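Local coordinates for StAR-related lipid transfer protein 13 (Homo sapiens, PDB 2PSO), which stimulates GTP hydrolysis by RhoA as a GTPase-activating protein and carries a START domain, the lipid-binding part modelled here, at residues L76-V81 / R189-C194. Residues are numbered along the deposited sequence; the frame is centred on the assembly and turned at random.
Sequences LWKASV and RLTHIC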
ATOM      1  N   LEU A  76     -10.332   1.659   1.177  1.00 38.68           N
ATOM      2  CA  LEU A  76      -9.382   0.578   1.228  1.00 36.04           C
ATOM      3  C   LEU A  76      -9.004   0.308  -0.205  1.00 36.05           C
ATOM      4  O   LEU A  76      -9.870  -0.008  -1.012  1.00 40.46           O
ATOM      5  CB  LEU A  76     -10.062  -0.660   1.781  1.00 34.98           C
ATOM      6  CG  LEU A  76      -9.190  -1.877   2.045  1.00 34.19           C
ATOM      7  CD1 LEU A  76      -8.167  -1.543   3.124  1.00 33.38           C
ATOM      8  CD2 LEU A  76     -10.054  -3.061   2.484  1.00 34.20           C
ATOM      9  N   TRP A  77      -7.729   0.418  -0.541  1.00 33.61           N
ATOM     10  CA  TRP A  77      -7.309   0.146  -1.915  1.00 31.62           C
ATOM     11  C   TRP A  77      -6.635  -1.194  -2.122  1.00 29.15           C
ATOM     12  O   TRP A  77      -6.170  -1.819  -1.181  1.00 26.63           O
ATOM     13  CB  TRP A  77      -6.357   1.205  -2.382  1.00 31.99           C
ATOM     14  CG  TRP A  77      -6.953   2.539  -2.421  1.00 34.57           C
ATOM     15  CD1 TRP A  77      -6.989   3.455  -1.414  1.00 33.59           C
ATOM     16  CD2 TRP A  77      -7.594   3.143  -3.541  1.00 34.02           C
ATOM     17  NE1 TRP A  77      -7.591   4.605  -1.852  1.00 33.50           N
ATOM     18  CE2 TRP A  77      -7.975   4.436  -3.156  1.00 31.76           C
ATOM     19  CE3 TRP A  77      -7.880   2.713  -4.841  1.00 35.03           C
ATOM     20  CZ2 TRP A  77      -8.628   5.301  -4.015  1.00 31.98           C
ATOM     21  CZ3 TRP A  77      -8.527   3.579  -5.700  1.00 33.43           C
ATOM     22  CH2 TRP A  77      -8.896   4.856  -5.282  1.00 33.08           C
ATOM     23  N   LYS A  78      -6.565  -1.606  -3.383  1.00 29.33           N
ATOM     24  CA  LYS A  78      -5.996  -2.887  -3.758  1.00 27.94           C
ATOM     25  C   LYS A  78      -5.346  -2.780  -5.119  1.00 27.73           C
ATOM     26  O   LYS A  78      -6.048  -2.679  -6.115  1.00 33.18           O
ATOM     27  CB  LYS A  78      -7.086  -3.950  -3.799  1.00 25.37           C
ATOM     28  CG  LYS A  78      -6.598  -5.317  -4.203  1.00 27.51           C
ATOM     29  CD  LYS A  78      -7.618  -6.396  -3.869  1.00 29.57           C
ATOM     30  CE  LYS A  78      -8.688  -6.500  -4.927  1.00 30.49           C
ATOM     31  NZ  LYS A  78      -8.184  -7.238  -6.120  1.00 31.52           N
ATOM     32  N   ALA A  79      -4.015  -2.811  -5.163  1.00 28.75           N
ATOM     33  CA  ALA A  79      -3.270  -2.813  -6.430  1.00 29.92           C
ATOM     34  C   ALA A  79      -2.516  -4.119  -6.694  1.00 34.06           C
ATOM     35  O   ALA A  79      -2.087  -4.790  -5.755  1.00 37.33           O
ATOM     36  CB  ALA A  79      -2.329  -1.648  -6.496  1.00 26.03           C
ATOM     37  N   SER A  80      -2.362  -4.469  -7.976  1.00 35.31           N
ATOM     38  CA  SER A  80      -1.676  -5.701  -8.404  1.00 33.33           C
ATOM     39  C   SER A  80      -0.650  -5.547  -9.521  1.00 34.96           C
ATOM     40  O   SER A  80      -0.675  -4.573 -10.275  1.00 33.96           O
ATOM     41  CB  SER A  80      -2.685  -6.707  -8.877  1.00 31.46           C
ATOM     42  OG  SER A  80      -3.204  -7.370  -7.766  1.00 36.51           O
ATOM     43  N   VAL A  81       0.252  -6.527  -9.610  1.00 33.93           N
ATOM     44  CA  VAL A  81       1.145  -6.696 -10.746  1.00 32.07           C
ATOM     45  C   VAL A  81       1.581  -8.134 -10.800  1.00 32.90           C
ATOM     46  O   VAL A  81       1.463  -8.872  -9.818  1.00 32.82           O
ATOM     47  CB  VAL A  81       2.442  -5.913 -10.609  1.00 33.59           C
ATOM     48  CG1 VAL A  81       2.318  -4.498 -11.155  1.00 32.57           C
ATOM     49  CG2 VAL A  81       2.903  -5.940  -9.193  1.00 36.49           C
ATOM     50  N   ARG A 189       2.349 -13.171  -8.548  1.00 29.47           N
ATOM     51  CA  ARG A 189       1.324 -12.141  -8.525  1.00 28.98           C
ATOM     52  C   ARG A 189       1.521 -11.387  -7.197  1.00 24.09           C
ATOM     53  O   ARG A 189       1.408 -11.973  -6.125  1.00 24.63           O
ATOM     54  CB  ARG A 189      -0.067 -12.798  -8.609  1.00 32.50           C
ATOM     55  CG  ARG A 189      -1.283 -11.877  -8.444  1.00 38.78           C
ATOM     56  CD  ARG A 189      -2.171 -11.811  -9.693  1.00 42.41           C
ATOM     57  NE  ARG A 189      -1.722 -10.818 -10.679  1.00 47.14           N
ATOM     58  CZ  ARG A 189      -2.411  -9.729 -11.031  1.00 49.21           C
ATOM     59  NH1 ARG A 189      -1.920  -8.887 -11.947  1.00 46.86           N
ATOM     60  NH2 ARG A 189      -3.601  -9.483 -10.472  1.00 50.41           N
ATOM     61  N   LEU A 190       1.848 -10.105  -7.268  1.00 18.38           N
ATOM     62  CA  LEU A 190       1.973  -9.302  -6.065  1.00 18.13           C
ATOM     63  C   LEU A 190       0.726  -8.468  -5.828  1.00 18.51           C
ATOM     64  O   LEU A 190       0.297  -7.744  -6.712  1.00 24.26           O
ATOM     65  CB  LEU A 190       3.170  -8.370  -6.203  1.00 18.96           C
ATOM     66  CG  LEU A 190       3.365  -7.276  -5.134  1.00 17.28           C
ATOM     67  CD1 LEU A 190       3.464  -7.842  -3.783  1.00 13.32           C
ATOM     68  CD2 LEU A 190       4.617  -6.497  -5.450  1.00 16.77           C
ATOM     69  N   THR A 191       0.143  -8.542  -4.644  1.00 17.07           N
ATOM     70  CA  THR A 191      -1.039  -7.735  -4.363  1.00 14.52           C
ATOM     71  C   THR A 191      -0.885  -6.960  -3.069  1.00 17.00           C
ATOM     72  O   THR A 191      -0.696  -7.546  -2.001  1.00 19.81           O
ATOM     73  CB  THR A 191      -2.292  -8.599  -4.270  1.00 15.67           C
ATOM     74  OG1 THR A 191      -2.595  -9.137  -5.560  1.00 18.19           O
ATOM     75  CG2 THR A 191      -3.481  -7.794  -3.778  1.00 16.07           C
ATOM     76  N   HIS A 192      -0.956  -5.637  -3.161  1.00 16.92           N
ATOM     77  CA  HIS A 192      -0.979  -4.805  -1.972  1.00 18.08           C
ATOM     78  C   HIS A 192      -2.372  -4.204  -1.642  1.00 22.78           C
ATOM     79  O   HIS A 192      -2.840  -3.275  -2.316  1.00 25.74           O
ATOM     80  CB  HIS A 192       0.038  -3.696  -2.117  1.00 12.75           C
ATOM     81  CG  HIS A 192       0.267  -2.939  -0.857  1.00 11.51           C
ATOM     82  ND1 HIS A 192       0.719  -1.634  -0.842  1.00 11.94           N
ATOM     83  CD2 HIS A 192       0.106  -3.298   0.438  1.00 12.34           C
ATOM     84  CE1 HIS A 192       0.821  -1.218   0.411  1.00 10.96           C
ATOM     85  NE2 HIS A 192       0.463  -2.213   1.208  1.00 14.48           N
ATOM     86  N   ILE A 193      -3.022  -4.728  -0.606  1.00 23.03           N
ATOM     87  CA  ILE A 193      -4.213  -4.093  -0.066  1.00 24.66           C
ATOM     88  C   ILE A 193      -3.909  -3.165   1.101  1.00 24.72           C
ATOM     89  O   ILE A 193      -3.594  -3.636   2.184  1.00 27.64           O
ATOM     90  CB  ILE A 193      -5.207  -5.121   0.480  1.00 26.49           C
ATOM     91  CG1 ILE A 193      -5.637  -6.086  -0.621  1.00 26.32           C
ATOM     92  CG2 ILE A 193      -6.434  -4.403   1.090  1.00 26.63           C
ATOM     93  CD1 ILE A 193      -6.155  -7.391  -0.087  1.00 26.57           C
ATOM     94  N   CYS A 194      -4.048  -1.859   0.919  1.00 24.35           N
ATOM     95  CA  CYS A 194      -3.857  -0.973   2.052  1.00 25.59           C
ATOM     96  C   CYS A 194      -4.823   0.223   2.187  1.00 28.84           C
ATOM     97  O   CYS A 194      -5.653   0.493   1.326  1.00 25.99           O
ATOM     98  CB  CYS A 194      -2.452  -0.446   2.035  1.00 25.53           C
ATOM     99  SG  CYS A 194      -2.319   0.845   0.835  1.00 27.74           S
TER
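Trp77, Ala79 and Val81 each form a hydrogen-bonded antiparallel pair with Cys194, His192 and Leu190 in turn, and the two strands run at 170° with their axes 4.7 Å apart. They are neighbours in the sheet of the START domain, the helix-grip fold, in which a curved antiparallel sheet wraps round a long C-terminal helix, here 209-223. Though 107 residues separate them, the two strands are adjacent inside the sheet: 76-81 is flanked on its other edge by strand 62-66, and 189-194 by strand 169-182. Of the six backbone bonds, Trp77 N to Cys194 O (2.8 Å) lines up nearly with the carbonyl, while the return bond from Cys194 N to Trp77 O is weak, bent to 128°.

Side chains of Trp77, Ala79, Val81, Leu190, His192 and Cys194 share the face toward the helix. Val81 and Leu190 lie side by side, CG2 of the valine 3.9 Å from CB of the leucine, and both rest on Val218. His192 NE2 is hydrogen-bonded to Ser176 OG, and its ring stacks with Tyr178.

The other face carries Lys78, Ser80, Thr191 and Ile193. With CG anti to the backbone N (chi1 179°), Lys78 lays its CG and CD methylenes along Ile193 CG1, each 3.8 Å from it; the lysine also makes a cation-pi contact with Trp52. Leu76 CG meets Ile193 CG2 at 3.9 Å. Bends at chi2 and chi3 bring the Arg189 guanidinium back across the neighbouring strand, one face over Ser80 CB and Val81 N. Beside it the hydroxyls of Ser80 and Thr191 join in a hydrogen bond, OG to OG1 2.9 Å.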